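3-Hydroxyacyl-CoA dehydrogenase (Ralstonia eutropha H16, PDB 4PZE) probably catalyses the NAD+-dependent oxidation of (3S)-3-hydroxyacyl-CoA to 3-oxoacyl-CoA. Local coordinates at residues A[117-122]-A[138-143]. Residues are numbered along the deposited sequence; the frame is centred on the assembly and turned at random.
With CAA (acetoacetyl-coenzyme A), chain J.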
loop_
_atom_site.group_PDB
_atom_site.type_symbol
_atom_site.label_atom_id
_atom_site.label_comp_id
_atom_site.label_asym_id
_atom_site.label_seq_id
_atom_site.Cartn_x
_atom_site.Cartn_y
_atom_site.Cartn_z
ATOM N N ASN A 117 8.358 -19.976 -12.988
ATOM C CA ASN A 117 8.404 -18.740 -12.253
ATOM C C ASN A 117 8.312 -17.582 -13.267
ATOM O O ASN A 117 8.642 -17.763 -14.433
ATOM C CB ASN A 117 9.714 -18.701 -11.463
ATOM C CG ASN A 117 9.793 -17.531 -10.519
ATOM O OD1 ASN A 117 10.355 -16.492 -10.849
ATOM N ND2 ASN A 117 9.234 -17.692 -9.341
ATOM N N THR A 118 7.838 -16.419 -12.831
ATOM C CA THR A 118 7.641 -15.252 -13.705
ATOM C C THR A 118 7.203 -14.178 -12.737
ATOM O O THR A 118 7.040 -14.450 -11.563
ATOM C CB THR A 118 6.948 -15.588 -15.053
ATOM O OG1 THR A 118 6.750 -14.377 -15.825
ATOM C CG2 THR A 118 5.585 -16.314 -14.828
ATOM N N SER A 119 6.970 -12.979 -13.256
ATOM C CA SER A 119 6.091 -11.893 -12.812
ATOM C C SER A 119 5.214 -11.318 -13.927
ATOM O O SER A 119 4.179 -10.705 -13.638
ATOM C CB SER A 119 6.920 -10.785 -12.181
ATOM O OG SER A 119 8.293 -11.116 -12.212
ATOM N N SER A 120 5.593 -11.558 -15.183
ATOM C CA SER A 120 4.949 -10.913 -16.340
ATOM C C SER A 120 4.458 -11.833 -17.482
ATOM O O SER A 120 3.603 -11.424 -18.273
ATOM C CB SER A 120 5.907 -9.858 -16.927
ATOM O OG SER A 120 7.217 -10.393 -17.128
ATOM N N ILE A 121 4.978 -13.054 -17.584
ATOM C CA ILE A 121 4.684 -13.887 -18.755
ATOM C C ILE A 121 3.332 -14.607 -18.606
ATOM O O ILE A 121 3.047 -15.199 -17.567
ATOM C CB ILE A 121 5.795 -14.936 -19.024
ATOM C CG1 ILE A 121 7.192 -14.290 -19.081
ATOM C CG2 ILE A 121 5.498 -15.706 -20.317
ATOM C CD1 ILE A 121 7.566 -13.644 -20.408
ATOM N N SER A 122 2.514 -14.560 -19.653
ATOM C CA SER A 122 1.254 -15.323 -19.690
ATOM C C SER A 122 1.448 -16.835 -19.508
ATOM O O SER A 122 2.069 -17.512 -20.341
ATOM C CB SER A 122 0.515 -15.096 -21.011
ATOM O OG SER A 122 -0.663 -15.877 -21.047
ATOM N N GLY A 138 1.837 -21.889 -13.300
ATOM C CA GLY A 138 2.694 -20.762 -13.038
ATOM C C GLY A 138 2.948 -20.594 -11.554
ATOM O O GLY A 138 2.050 -20.763 -10.717
ATOM N N MET A 139 4.197 -20.274 -11.242
ATOM C CA MET A 139 4.609 -19.908 -9.903
ATOM C C MET A 139 5.293 -18.545 -9.950
ATOM O O MET A 139 5.718 -18.063 -11.006
ATOM C CB MET A 139 5.517 -20.988 -9.339
ATOM C CG MET A 139 4.836 -22.356 -9.321
ATOM S SD MET A 139 5.872 -23.656 -8.635
ATOM C CE MET A 139 5.622 -23.436 -6.875
ATOM N N HIS A 140 5.344 -17.886 -8.812
ATOM C CA HIS A 140 5.961 -16.578 -8.744
ATOM C C HIS A 140 6.345 -16.439 -7.270
ATOM O O HIS A 140 5.486 -16.264 -6.409
ATOM C CB HIS A 140 4.994 -15.496 -9.304
ATOM C CG HIS A 140 5.330 -14.073 -8.929
ATOM N ND1 HIS A 140 6.532 -13.468 -9.241
ATOM C CD2 HIS A 140 4.594 -13.128 -8.296
ATOM C CE1 HIS A 140 6.533 -12.227 -8.790
ATOM N NE2 HIS A 140 5.366 -11.995 -8.219
ATOM N N PHE A 141 7.633 -16.595 -6.981
ATOM C CA PHE A 141 8.109 -16.528 -5.607
ATOM C C PHE A 141 8.482 -15.087 -5.381
ATOM O O PHE A 141 8.602 -14.338 -6.351
ATOM C CB PHE A 141 9.308 -17.446 -5.394
ATOM C CG PHE A 141 8.960 -18.915 -5.429
ATOM C CD1 PHE A 141 8.790 -19.585 -6.647
ATOM C CD2 PHE A 141 8.805 -19.632 -4.251
ATOM C CE1 PHE A 141 8.480 -20.943 -6.684
ATOM C CE2 PHE A 141 8.484 -20.985 -4.284
ATOM C CZ PHE A 141 8.324 -21.646 -5.499
ATOM N N PHE A 142 8.637 -14.675 -4.131
ATOM C CA PHE A 142 9.047 -13.297 -3.862
ATOM C C PHE A 142 10.488 -13.187 -3.370
ATOM O O PHE A 142 11.030 -14.123 -2.793
ATOM C CB PHE A 142 8.023 -12.593 -2.991
ATOM C CG PHE A 142 6.749 -12.282 -3.742
ATOM C CD1 PHE A 142 5.869 -13.301 -4.095
ATOM C CD2 PHE A 142 6.454 -10.990 -4.142
ATOM C CE1 PHE A 142 4.719 -13.024 -4.799
ATOM C CE2 PHE A 142 5.294 -10.708 -4.831
ATOM C CZ PHE A 142 4.428 -11.719 -5.161
ATOM N N ASN A 143 11.069 -12.013 -3.589
ATOM C CA ASN A 143 12.443 -11.920 -4.078
ATOM C C ASN A 143 13.564 -12.424 -3.199
ATOM O O ASN A 143 14.530 -12.991 -3.730
ATOM C CB ASN A 143 12.744 -10.512 -4.602
ATOM C CG ASN A 143 12.181 -10.289 -6.000
ATOM O OD1 ASN A 143 10.952 -10.304 -6.212
ATOM N ND2 ASN A 143 13.078 -10.102 -6.971
HETATM N N1A CAA J . 21.811 -2.237 5.849
HETATM C C2A CAA J . 20.620 -2.340 6.475
HETATM N N3A CAA J . 19.888 -3.480 6.473
HETATM C C4A CAA J . 20.296 -4.623 5.838
HETATM C C5A CAA J . 21.596 -4.571 5.134
HETATM C C6A CAA J . 22.354 -3.282 5.174
HETATM N N6A CAA J . 23.553 -3.146 4.556
HETATM N N7A CAA J . 21.776 -5.796 4.597
HETATM C C8A CAA J . 20.702 -6.568 4.915
HETATM N N9A CAA J . 19.802 -5.874 5.646
HETATM C C1B CAA J . 18.525 -6.483 6.162
HETATM C C2B CAA J . 17.879 -5.654 7.257
HETATM O O2B CAA J . 18.638 -5.763 8.468
HETATM C C3B CAA J . 16.457 -6.198 7.326
HETATM O O3B CAA J . 16.259 -7.125 8.411
HETATM P P3B CAA J . 15.905 -6.709 9.946
HETATM O O7A CAA J . 17.261 -6.644 10.616
HETATM O O8A CAA J . 15.036 -7.832 10.461
HETATM O O9A CAA J . 15.166 -5.389 9.871
HETATM C C4B CAA J . 16.228 -6.853 5.953
HETATM O O4B CAA J . 17.454 -6.680 5.219
HETATM C C5B CAA J . 15.053 -6.269 5.161
HETATM O O5B CAA J . 13.868 -6.151 5.962
HETATM P P1A CAA J . 13.245 -4.702 6.348
HETATM O O1A CAA J . 14.070 -4.105 7.462
HETATM O O2A CAA J . 13.109 -3.897 5.076
HETATM O O3A CAA J . 11.799 -5.032 7.011
HETATM P P2A CAA J . 10.360 -4.382 6.623
HETATM O O4A CAA J . 9.461 -4.364 7.845
HETATM O O5A CAA J . 10.551 -3.107 5.830
HETATM O O6A CAA J . 9.824 -5.546 5.645
HETATM C CBP CAA J . 9.567 -5.657 3.217
HETATM C CCP CAA J . 8.920 -5.329 4.563
HETATM C CDP CAA J . 10.095 -7.086 3.254
HETATM C CEP CAA J . 10.751 -4.719 3.005
HETATM C CAP CAA J . 8.513 -5.577 2.084
HETATM O OAP CAA J . 7.283 -4.987 2.530
HETATM C C9P CAA J . 8.972 -4.776 0.893
HETATM O O9P CAA J . 8.968 -3.556 0.949
HETATM N N8P CAA J . 9.352 -5.464 -0.189
HETATM C C7P CAA J . 9.782 -4.813 -1.418
HETATM C C6P CAA J . 9.304 -5.531 -2.683
HETATM C C5P CAA J . 7.785 -5.578 -2.821
HETATM O O5P CAA J . 7.051 -5.149 -1.941
HETATM N N4P CAA J . 7.248 -6.087 -3.929
HETATM C C3P CAA J . 8.004 -6.557 -5.069
HETATM C C2P CAA J . 7.427 -7.840 -5.672
HETATM S S1P CAA J . 6.691 -7.622 -7.265
HETATM C C1 CAA J . 7.884 -6.910 -8.216
HETATM O O1 CAA J . 8.941 -6.554 -7.744
HETATM C C2 CAA J . 7.717 -6.671 -9.694
HETATM C C3 CAA J . 8.567 -7.611 -10.523
HETATM O O3 CAA J . 8.452 -7.520 -11.735
HETATM C C4 CAA J . 9.499 -8.623 -9.898
#
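His140 turns its imidazole onto the backbone of Thr118 and Ser119, and the polar part of the contact starts there. ND1 donates a weak, strongly bent hydrogen bond to Thr118 O (2.6 Å, 119° at the hydrogen); the oxygen sits obliquely to the ring. With CG anti to the backbone N (chi1 163°), the ring swings off the strand to this carbonyl. Further along, Thr118 OG1 accepts from Ser120 N and, more nearly straight, from Ile121 N at 2.8 Å, an ST turn and an ST motif on one oxygen. Glu92, an NAD+-binding residue, also hydrogen-bonds that hydroxyl through one carboxylate oxygen and Ser119 OG through the other, which links Thr118 and Ser119 through a single carboxylate.

Strand 113-117 and strand 136-141 are parallel neighbours in the Rossmann-type NAD-binding domain, and the loop leaving the first at its C-terminal end bends past the second beside the active site. Ser119 is predicted to bind NAD+ and CoA, and His140 is predicted to be important for catalysis.

Weak C-H contacts follow the same path. Ser119 CA lies over a face of the His140 ring, a CH-pi contact 4.3 Å from the centroid, while Ser119 CB comes to 3.7 Å from His140 CE1. One residue back from His140, Met139 O receives a CA-H...O contact from Asn117 CA (3.0 Å). The Asn117 amide reaches the edge of the Phe141 ring, the two planes 23° apart.

Acetoacetyl-CoA meets both segments: its C4 methyl lies 3.6 Å from Ser119 OG, and C2P, next to the thioester sulfur, comes within 3.6 Å of Phe142 CD2 at the ring edge. His140 CE1 stands above one face of that ring, offset toward its rim.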